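Local coordinates for C3-degrading proteinase (CppA protein) (Streptococcus pneumoniae, PDB 3E0R) that probably degrades complement component C3, and is built from repeated modules of the glyoxalase clan, at residues I13-N19 with K54-A60; R21-E25 with E39-L44; K80-E86 with S147-E152. The contacts are given in a common frame with arbitrary orientation. Residue numbers count along the deposited sequence, not the author numbering.

Contact 1 of 3, residues I13-N19 with K54-A60; sequences IPTLKAN and KLVLEEA
Two strands run side by side in parallel, residues 13-18 and 54-59, their axes approaching to 4.3 Å with a 34° angle between their directions. Both are extended, apart from Lys54 (phi/psi -127/-21), which with Leu55 faces Leu46 in a classic beta bulge. Thr15 pairs with Val56, Leu16 with Leu57, Lys17 with Glu58 and Ala18 with Glu59, CA-CA 4.6-5.0 Å. Even-numbered residues of 13-19 supply the bonds: Val56 N to Pro14 O (3.0 Å), Leu16 N to Val56 O (3.0 Å), Glu58 N to Leu16 O (2.8 Å), Ala18 N to Glu58 O (2.7 Å) and Ala60 N to Ala18 O (3.0 Å). Proline has no amide hydrogen, so Lys54 O meets Pro14 CD (3.4 Å) instead. On its other edge, strand 9-18 bonds through the backbones of Ile13 and Thr15 to strand 196-203, and through that of Lys17 to Asp195 just before it.

This is the first-to-last strand pairing of a beta-alpha-beta-beta-beta module of the glyoxalase clan. Helix 21-31 packs on the face carrying Leu16 and Leu57, both mt rotamers, with Leu16 CB 4.0 Å from Leu57 CD2; Leu55 CD1 reaches Pro14 CG (3.8 Å), and Ala18 CB lies 4.3 Å from Leu57 CB. Thr15, Val56, Lys17 and Glu58 occupy the other face, where Thr15 CG2 touches Glu58 CB (3.5 Å). Other polar groups find partners beyond the pair: Lys17 NZ on the carbonyls of Asn190 and Thr193, Lys54 NZ on Phe151 O and Asp48, and, of the backbone, Asn19 N on Glu115 and Ala60 O on the Trp194 indole.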
loop_
_atom_site.group_PDB
_atom_site.type_symbol
_atom_site.label_atom_id
_atom_site.label_comp_id
_atom_site.label_asym_id
_atom_site.label_seq_id
_atom_site.Cartn_x
_atom_site.Cartn_y
_atom_site.Cartn_z
ATOM N N ILE A 13 -0.136 7.415 1.613
ATOM C CA ILE A 13 -0.458 6.713 0.353
ATOM C C ILE A 13 0.814 6.053 -0.279
ATOM O O ILE A 13 1.755 6.743 -0.706
ATOM C CB ILE A 13 -1.149 7.627 -0.656
ATOM C CG1 ILE A 13 -2.377 8.313 -0.020
ATOM C CG2 ILE A 13 -1.630 6.879 -1.881
ATOM C CD1 ILE A 13 -2.515 9.732 -0.441
ATOM N N PRO A 14 0.836 4.702 -0.299
ATOM C CA PRO A 14 1.881 3.946 -0.961
ATOM C C PRO A 14 1.670 3.953 -2.465
ATOM O O PRO A 14 0.523 4.090 -2.934
ATOM C CB PRO A 14 1.706 2.557 -0.411
ATOM C CG PRO A 14 0.212 2.496 -0.045
ATOM C CD PRO A 14 -0.204 3.843 0.324
ATOM N N THR A 15 2.801 3.953 -3.187
ATOM C CA THR A 15 2.873 3.736 -4.622
ATOM C C THR A 15 3.627 2.440 -4.791
ATOM O O THR A 15 4.777 2.308 -4.334
ATOM C CB THR A 15 3.649 4.845 -5.413
ATOM O OG1 THR A 15 2.974 6.116 -5.278
ATOM C CG2 THR A 15 3.812 4.433 -6.926
ATOM N N LEU A 16 2.952 1.488 -5.442
ATOM C CA LEU A 16 3.531 0.228 -5.876
ATOM C C LEU A 16 3.773 0.300 -7.383
ATOM O O LEU A 16 2.903 0.729 -8.155
ATOM C CB LEU A 16 2.594 -0.941 -5.529
ATOM C CG LEU A 16 2.204 -1.095 -4.040
ATOM C CD1 LEU A 16 1.320 -2.354 -3.839
ATOM C CD2 LEU A 16 3.445 -1.163 -3.070
ATOM N N LYS A 17 4.957 -0.125 -7.806
ATOM C CA LYS A 17 5.249 -0.281 -9.222
ATOM C C LYS A 17 4.539 -1.530 -9.806
ATOM O O LYS A 17 4.461 -2.583 -9.142
ATOM C CB LYS A 17 6.750 -0.270 -9.468
ATOM C CG LYS A 17 7.322 1.037 -9.070
ATOM C CD LYS A 17 8.847 1.049 -9.138
ATOM C CE LYS A 17 9.409 1.208 -10.568
ATOM N NZ LYS A 17 10.738 0.576 -10.754
ATOM N N ALA A 18 3.966 -1.342 -11.005
ATOM C CA ALA A 18 3.129 -2.332 -11.710
ATOM C C ALA A 18 3.759 -2.556 -13.070
ATOM O O ALA A 18 4.201 -1.613 -13.693
ATOM C CB ALA A 18 1.720 -1.809 -11.895
ATOM N N ASN A 19 3.817 -3.809 -13.519
ATOM C CA ASN A 19 4.349 -4.142 -14.853
ATOM C C ASN A 19 3.253 -4.020 -15.903
ATOM O O ASN A 19 3.260 -3.093 -16.697
ATOM C CB ASN A 19 4.994 -5.546 -14.871
ATOM C CG ASN A 19 5.486 -5.990 -16.289
ATOM O OD1 ASN A 19 5.396 -5.255 -17.280
ATOM N ND2 ASN A 19 6.007 -7.208 -16.361
ATOM N N LYS A 54 -6.096 6.303 -1.890
ATOM C CA LYS A 54 -5.483 5.487 -0.844
ATOM C C LYS A 54 -4.301 4.606 -1.309
ATOM O O LYS A 54 -3.505 4.192 -0.506
ATOM C CB LYS A 54 -6.603 4.679 -0.140
ATOM C CG LYS A 54 -7.729 5.626 0.296
ATOM C CD LYS A 54 -8.555 5.154 1.383
ATOM C CE LYS A 54 -9.570 6.250 1.839
ATOM N NZ LYS A 54 -10.686 5.663 2.633
ATOM N N LEU A 55 -4.218 4.332 -2.604
ATOM C CA LEU A 55 -3.176 3.508 -3.203
ATOM C C LEU A 55 -2.924 4.029 -4.601
ATOM O O LEU A 55 -3.846 4.492 -5.272
ATOM C CB LEU A 55 -3.606 2.038 -3.258
ATOM C CG LEU A 55 -2.582 1.064 -3.893
ATOM C CD1 LEU A 55 -1.249 1.001 -3.162
ATOM C CD2 LEU A 55 -3.209 -0.299 -3.997
ATOM N N VAL A 56 -1.669 4.015 -5.026
ATOM C CA VAL A 56 -1.300 4.453 -6.375
ATOM C C VAL A 56 -0.468 3.331 -6.976
ATOM O O VAL A 56 0.445 2.855 -6.332
ATOM C CB VAL A 56 -0.514 5.827 -6.365
ATOM C CG1 VAL A 56 0.011 6.189 -7.765
ATOM C CG2 VAL A 56 -1.391 6.954 -5.821
ATOM N N LEU A 57 -0.849 2.863 -8.178
ATOM C CA LEU A 57 0.012 1.984 -8.993
ATOM C C LEU A 57 0.749 2.765 -10.033
ATOM O O LEU A 57 0.173 3.616 -10.713
ATOM C CB LEU A 57 -0.774 0.909 -9.718
ATOM C CG LEU A 57 -1.611 -0.015 -8.845
ATOM C CD1 LEU A 57 -2.152 -1.042 -9.769
ATOM C CD2 LEU A 57 -0.830 -0.611 -7.612
ATOM N N GLU A 58 2.014 2.440 -10.198
ATOM C CA GLU A 58 2.862 3.144 -11.133
ATOM C C GLU A 58 3.530 2.200 -12.124
ATOM O O GLU A 58 4.266 1.289 -11.737
ATOM C CB GLU A 58 3.926 3.859 -10.329
ATOM C CG GLU A 58 4.897 4.554 -11.145
ATOM C CD GLU A 58 5.106 5.953 -10.652
ATOM O OE1 GLU A 58 4.094 6.707 -10.505
ATOM O OE2 GLU A 58 6.285 6.299 -10.428
ATOM N N GLU A 59 3.316 2.453 -13.401
ATOM C CA GLU A 59 3.804 1.550 -14.451
ATOM C C GLU A 59 5.305 1.664 -14.707
ATOM O O GLU A 59 5.824 2.740 -14.889
ATOM C CB GLU A 59 3.002 1.741 -15.758
ATOM C CG GLU A 59 2.126 0.511 -16.055
ATOM C CD GLU A 59 1.506 0.560 -17.451
ATOM O OE1 GLU A 59 1.594 -0.456 -18.203
ATOM O OE2 GLU A 59 0.920 1.617 -17.794
ATOM N N ALA A 60 5.982 0.534 -14.708
ATOM C CA ALA A 60 7.361 0.459 -15.106
ATOM C C ALA A 60 7.515 -0.679 -16.138
ATOM O O ALA A 60 7.116 -1.809 -15.872
ATOM C CB ALA A 60 8.223 0.226 -13.880
#

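Contact 2 of 3, residues R21-E25 with E39-L44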
loop_
_atom_site.group_PDB
_atom_site.type_symbol
_atom_site.label_atom_id
_atom_site.label_comp_id
_atom_site.label_asym_id
_atom_site.label_seq_id
_atom_site.Cartn_x
_atom_site.Cartn_y
_atom_site.Cartn_z
ATOM N N ARG A 21 -0.327 -3.006 -16.737
ATOM C CA ARG A 21 -1.421 -2.211 -16.209
ATOM C C ARG A 21 -2.748 -2.951 -16.142
ATOM O O ARG A 21 -3.408 -2.973 -15.098
ATOM C CB ARG A 21 -1.634 -0.959 -17.061
ATOM C CG ARG A 21 -2.166 0.179 -16.249
ATOM C CD ARG A 21 -3.254 0.908 -16.963
ATOM N NE ARG A 21 -3.559 2.151 -16.256
ATOM C CZ ARG A 21 -2.817 3.256 -16.329
ATOM N NH1 ARG A 21 -1.705 3.300 -17.061
ATOM N NH2 ARG A 21 -3.193 4.331 -15.678
ATOM N N LYS A 22 -3.173 -3.512 -17.259
ATOM C CA LYS A 22 -4.468 -4.154 -17.306
ATOM C C LYS A 22 -4.515 -5.275 -16.261
ATOM O O LYS A 22 -5.510 -5.424 -15.576
ATOM C CB LYS A 22 -4.788 -4.665 -18.718
ATOM C CG LYS A 22 -6.233 -5.059 -18.891
ATOM C CD LYS A 22 -7.078 -3.834 -19.181
ATOM C CE LYS A 22 -8.469 -3.916 -18.566
ATOM N NZ LYS A 22 -9.131 -2.567 -18.483
ATOM N N LEU A 23 -3.429 -6.050 -16.128
ATOM C CA LEU A 23 -3.351 -7.089 -15.102
ATOM C C LEU A 23 -3.634 -6.541 -13.720
ATOM O O LEU A 23 -4.472 -7.065 -12.981
ATOM C CB LEU A 23 -1.954 -7.731 -15.062
ATOM C CG LEU A 23 -1.670 -9.039 -15.769
ATOM C CD1 LEU A 23 -0.205 -9.440 -15.562
ATOM C CD2 LEU A 23 -2.635 -10.116 -15.271
ATOM N N ASN A 24 -2.887 -5.498 -13.369
ATOM C CA ASN A 24 -2.983 -4.870 -12.044
ATOM C C ASN A 24 -4.369 -4.234 -11.836
ATOM O O ASN A 24 -4.965 -4.347 -10.761
ATOM C CB ASN A 24 -1.812 -3.892 -11.826
ATOM C CG ASN A 24 -0.491 -4.602 -11.539
ATOM O OD1 ASN A 24 -0.095 -4.717 -10.393
ATOM N ND2 ASN A 24 0.157 -5.150 -12.578
ATOM N N GLU A 25 -4.904 -3.604 -12.877
ATOM C CA GLU A 25 -6.282 -3.048 -12.824
ATOM C C GLU A 25 -7.311 -4.124 -12.526
ATOM O O GLU A 25 -8.189 -3.956 -11.701
ATOM C CB GLU A 25 -6.691 -2.456 -14.170
ATOM C CG GLU A 25 -5.976 -1.217 -14.618
ATOM C CD GLU A 25 -6.691 -0.561 -15.829
ATOM O OE1 GLU A 25 -7.294 -1.281 -16.643
ATOM O OE2 GLU A 25 -6.649 0.682 -15.951
ATOM N N GLU A 39 -7.252 8.571 -13.861
ATOM C CA GLU A 39 -6.670 7.686 -14.828
ATOM C C GLU A 39 -5.729 8.488 -15.675
ATOM O O GLU A 39 -6.073 8.960 -16.764
ATOM C CB GLU A 39 -7.756 6.972 -15.626
ATOM C CG GLU A 39 -8.030 5.560 -15.093
ATOM C CD GLU A 39 -6.991 4.564 -15.586
ATOM O OE1 GLU A 39 -5.783 4.861 -15.433
ATOM O OE2 GLU A 39 -7.376 3.507 -16.147
ATOM N N GLU A 40 -4.543 8.682 -15.117
ATOM C CA GLU A 40 -3.445 9.237 -15.867
ATOM C C GLU A 40 -2.750 8.092 -16.604
ATOM O O GLU A 40 -3.059 6.930 -16.381
ATOM C CB GLU A 40 -2.495 10.027 -14.947
ATOM C CG GLU A 40 -2.540 11.524 -15.219
ATOM C CD GLU A 40 -2.086 11.850 -16.635
ATOM O OE1 GLU A 40 -2.951 12.108 -17.498
ATOM O OE2 GLU A 40 -0.865 11.810 -16.895
ATOM N N SER A 41 -1.838 8.427 -17.502
ATOM C CA SER A 41 -1.095 7.422 -18.270
ATOM C C SER A 41 0.072 6.807 -17.493
ATOM O O SER A 41 0.410 5.641 -17.693
ATOM C CB SER A 41 -0.539 8.038 -19.550
ATOM O OG SER A 41 -1.565 8.635 -20.328
ATOM N N ALA A 42 0.714 7.609 -16.648
ATOM C CA ALA A 42 1.795 7.132 -15.791
ATOM C C ALA A 42 1.228 6.239 -14.686
ATOM O O ALA A 42 1.846 5.248 -14.296
ATOM C CB ALA A 42 2.563 8.329 -15.190
ATOM N N PHE A 43 0.040 6.584 -14.192
ATOM C CA PHE A 43 -0.494 5.905 -13.027
ATOM C C PHE A 43 -2.026 5.869 -12.816
ATOM O O PHE A 43 -2.830 6.702 -13.263
ATOM C CB PHE A 43 0.223 6.388 -11.733
ATOM C CG PHE A 43 -0.043 7.831 -11.345
ATOM C CD1 PHE A 43 -1.353 8.301 -11.098
ATOM C CD2 PHE A 43 1.022 8.703 -11.138
ATOM C CE1 PHE A 43 -1.597 9.619 -10.709
ATOM C CE2 PHE A 43 0.783 10.049 -10.731
ATOM C CZ PHE A 43 -0.523 10.497 -10.516
ATOM N N LEU A 44 -2.369 4.848 -12.065
ATOM C CA LEU A 44 -3.673 4.598 -11.601
ATOM C C LEU A 44 -3.773 5.013 -10.099
ATOM O O LEU A 44 -3.012 4.558 -9.192
ATOM C CB LEU A 44 -3.944 3.118 -11.863
ATOM C CG LEU A 44 -5.273 2.529 -11.405
ATOM C CD1 LEU A 44 -6.480 3.209 -12.057
ATOM C CD2 LEU A 44 -5.223 1.023 -11.652
#
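Residues 21-25 form the first turn of helix 21-31, where Glu25 N bonds to Arg21 O (2.8 Å). Residues 39-44 turn from the end of strand 35-39 into strand 43-47, with a weak backbone bond from Glu40 N to Phe43 O (3.2 Å). The backbones stay well apart, the nearest CA atoms being those of Glu25 and Leu44 at 8.2 Å, so long side chains bridge the gap. Arg21 does most of this. Its guanidinium points its edge at the turn: NH2 donates to Glu40 O (2.7 Å) and to Glu39 OE1 (2.7 Å, a salt bridge), while NH1 donates to Ser41 O (3.2 Å). Within the helix, Arg21 NE and Glu25 OE2 form a salt bridge at 3.4 Å, and Lys22 NZ bonds to Glu25 OE1 (2.9 Å). These two cations offset the close approach of Glu25 OE2 to Glu39 OE2 (2.9 Å), which brings like charges together. Beneath this network, Glu25 CG rests on Leu44 CD2 (3.8 Å). The contact thus ties the start of the helix to the tip of a beta hairpin at the surface; next to that hairpin in the sheet, strand 53-59 bonds to the backbones of Ala42 and Leu44 and receives Asn24 against Leu57.

Contact 3 of 3, residues K80-E86 with S147-E152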
loop_
_atom_site.group_PDB
_atom_site.type_symbol
_atom_site.label_atom_id
_atom_site.label_comp_id
_atom_site.label_asym_id
_atom_site.label_seq_id
_atom_site.Cartn_x
_atom_site.Cartn_y
_atom_site.Cartn_z
ATOM N N LYS A 80 -8.057 -2.674 5.475
ATOM C CA LYS A 80 -9.062 -2.829 6.508
ATOM C C LYS A 80 -10.349 -2.309 5.965
ATOM O O LYS A 80 -10.461 -1.112 5.743
ATOM C CB LYS A 80 -8.699 -2.006 7.728
ATOM C CG LYS A 80 -9.779 -2.007 8.866
ATOM C CD LYS A 80 -9.367 -0.995 9.964
ATOM C CE LYS A 80 -10.137 -1.210 11.242
ATOM N NZ LYS A 80 -11.401 -1.885 10.912
ATOM N N VAL A 81 -11.302 -3.207 5.739
ATOM C CA VAL A 81 -12.605 -2.888 5.190
ATOM C C VAL A 81 -13.599 -2.575 6.321
ATOM O O VAL A 81 -13.632 -3.257 7.347
ATOM C CB VAL A 81 -13.086 -4.056 4.304
ATOM C CG1 VAL A 81 -14.548 -3.897 3.850
ATOM C CG2 VAL A 81 -12.180 -4.202 3.136
ATOM N N GLU A 82 -14.394 -1.526 6.129
ATOM C CA GLU A 82 -15.475 -1.150 7.083
ATOM C C GLU A 82 -16.649 -2.175 7.217
ATOM O O GLU A 82 -16.924 -2.624 8.319
ATOM C CB GLU A 82 -16.081 0.219 6.699
ATOM C CG GLU A 82 -17.145 0.736 7.649
ATOM C CD GLU A 82 -16.553 1.057 9.014
ATOM O OE1 GLU A 82 -15.306 1.208 9.082
ATOM O OE2 GLU A 82 -17.328 1.180 10.002
ATOM N N ASN A 83 -17.376 -2.452 6.128
ATOM C CA ASN A 83 -18.464 -3.429 6.156
ATOM C C ASN A 83 -17.881 -4.837 5.898
ATOM O O ASN A 83 -17.258 -5.084 4.852
ATOM C CB ASN A 83 -19.579 -3.083 5.152
ATOM C CG ASN A 83 -20.842 -4.004 5.290
ATOM O OD1 ASN A 83 -20.831 -5.092 5.925
ATOM N ND2 ASN A 83 -21.948 -3.544 4.689
ATOM N N PRO A 84 -18.048 -5.753 6.869
ATOM C CA PRO A 84 -17.450 -7.080 6.644
ATOM C C PRO A 84 -18.158 -7.891 5.538
ATOM O O PRO A 84 -17.530 -8.705 4.857
ATOM C CB PRO A 84 -17.570 -7.784 8.018
ATOM C CG PRO A 84 -18.035 -6.725 8.977
ATOM C CD PRO A 84 -18.721 -5.660 8.175
ATOM N N LEU A 85 -19.448 -7.654 5.348
ATOM C CA LEU A 85 -20.167 -8.335 4.276
ATOM C C LEU A 85 -19.655 -7.947 2.894
ATOM O O LEU A 85 -19.967 -8.608 1.918
ATOM C CB LEU A 85 -21.674 -8.084 4.381
ATOM C CG LEU A 85 -22.300 -8.497 5.711
ATOM C CD1 LEU A 85 -23.791 -8.244 5.620
ATOM C CD2 LEU A 85 -21.948 -9.960 6.060
ATOM N N GLU A 86 -18.854 -6.894 2.799
ATOM C CA GLU A 86 -18.230 -6.586 1.525
ATOM C C GLU A 86 -17.091 -7.548 1.238
ATOM O O GLU A 86 -16.886 -7.849 0.065
ATOM C CB GLU A 86 -17.792 -5.126 1.421
ATOM C CG GLU A 86 -18.946 -4.181 1.516
ATOM C CD GLU A 86 -18.515 -2.738 1.640
ATOM O OE1 GLU A 86 -17.300 -2.427 1.510
ATOM O OE2 GLU A 86 -19.419 -1.898 1.871
ATOM N N SER A 147 -18.014 -3.436 -5.106
ATOM C CA SER A 147 -17.231 -2.278 -4.748
ATOM C C SER A 147 -17.131 -2.111 -3.243
ATOM O O SER A 147 -18.139 -2.188 -2.554
ATOM C CB SER A 147 -17.770 -1.033 -5.434
ATOM O OG SER A 147 -17.285 -1.002 -6.774
ATOM N N LEU A 148 -15.890 -1.944 -2.751
ATOM C CA LEU A 148 -15.627 -1.630 -1.341
ATOM C C LEU A 148 -16.067 -0.202 -1.142
ATOM O O LEU A 148 -15.562 0.692 -1.810
ATOM C CB LEU A 148 -14.142 -1.773 -0.962
ATOM C CG LEU A 148 -13.557 -3.192 -0.894
ATOM C CD1 LEU A 148 -12.077 -3.164 -0.560
ATOM C CD2 LEU A 148 -14.322 -4.137 0.082
ATOM N N SER A 149 -17.013 0.002 -0.228
ATOM C CA SER A 149 -17.515 1.348 0.062
ATOM C C SER A 149 -16.505 2.227 0.806
ATOM O O SER A 149 -16.266 3.350 0.382
ATOM C CB SER A 149 -18.850 1.310 0.802
ATOM O OG SER A 149 -18.645 1.011 2.168
ATOM N N LYS A 150 -15.939 1.690 1.901
ATOM C CA LYS A 150 -14.864 2.310 2.700
ATOM C C LYS A 150 -13.789 1.281 3.155
ATOM O O LYS A 150 -14.076 0.220 3.701
ATOM C CB LYS A 150 -15.433 3.101 3.877
ATOM C CG LYS A 150 -14.560 3.238 5.147
ATOM C CD LYS A 150 -13.357 4.152 5.016
ATOM C CE LYS A 150 -12.821 4.668 6.350
ATOM N NZ LYS A 150 -12.141 3.654 7.183
ATOM N N PHE A 151 -12.537 1.639 2.907
ATOM C CA PHE A 151 -11.376 0.913 3.426
ATOM C C PHE A 151 -10.223 1.888 3.755
ATOM O O PHE A 151 -10.197 3.042 3.314
ATOM C CB PHE A 151 -10.926 -0.242 2.473
ATOM C CG PHE A 151 -10.297 0.218 1.179
ATOM C CD1 PHE A 151 -8.950 0.556 1.116
ATOM C CD2 PHE A 151 -11.035 0.312 0.016
ATOM C CE1 PHE A 151 -8.369 1.006 -0.040
ATOM C CE2 PHE A 151 -10.461 0.771 -1.172
ATOM C CZ PHE A 151 -9.140 1.121 -1.191
ATOM N N GLU A 152 -9.251 1.364 4.519
ATOM C CA GLU A 152 -8.110 2.104 5.043
ATOM C C GLU A 152 -6.922 1.217 4.734
ATOM O O GLU A 152 -6.954 0.027 5.011
ATOM C CB GLU A 152 -8.268 2.298 6.565
ATOM C CG GLU A 152 -7.849 3.612 7.118
ATOM C CD GLU A 152 -9.028 4.443 7.778
ATOM O OE1 GLU A 152 -9.355 4.156 8.976
ATOM O OE2 GLU A 152 -9.593 5.398 7.124
HETATM O O HOH W 1 -11.761 0.736 6.975
#
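The carboxylate of Glu86 grips Ser149 with both oxygens: OE1 accepts from Ser149 N (3.0 Å) and OE2 from Ser149 OG (3.0 Å). Its mt rotamer carries it from the first turn of helix 84-91 to the loop leading into strand 151-159. That helix is started by Asn83, an N-cap whose OD1 accepts from Leu85 N (3.0 Å). At the other end of the contact the two strands are antiparallel. Lys80 and Glu152 form a hydrogen-bonded pair, Lys80 N to Glu152 O and Glu152 N to Lys80 O, each 3.0 Å, and the pairing carries past the strand end with Glu82 N to Lys150 O (3.0 Å, nearly linear). Between these bonds, Val81 and Phe151 form a non-hydrogen-bonded pair with CA atoms 4.4 Å apart.

A water bridges the segments, donating to Lys80 O (2.6 Å) and accepting from Lys150 NZ (2.9 Å). The same NZ makes a weak salt-bridging bond to Glu152 OE2 (3.1 Å), whereas Glu82 OE1 stays 4.4 Å from Lys150 NZ, beyond salt-bridge range. Behind these polar groups, Val81 CG2 packs on Leu148 CD2 (3.7 Å) and on Phe151 CB (4.2 Å), with Ile121 of strand 118-122 also against Val81. Farther out, Asp48 accepts from Phe151 N and Lys54 NZ donates to Phe151 O.

Strand 74-81 sits between strands 118-122 and 151-159, so this contact joins the N-terminal and C-terminal CppA regions within one sheet, consistent with the side-by-side pairing of modules in the glyoxalase clan.

In the fold
Contacts 1 and 2 belong to the same beta-alpha-beta-beta-beta unit, their centres 9 Å apart; helix 21-31 and hairpin 35-47 of contact 2 lie along the chain between the strands that contact 1 pairs. Leu57 N meets Leu44 O at 2.9 Å, joining them in one eight-stranded sheet. Contact 3 comes later, in the seven-stranded sheet, with its centre about 21 Å from that of contact 1 and 22 Å from that of contact 2. Lys54 NZ nevertheless reaches Phe151 O (2.8 Å), so contacts 1 and 3 touch where the sheets meet. Both sheets take strands from the N-terminal and C-terminal family regions, so the two halves of the protein are interleaved.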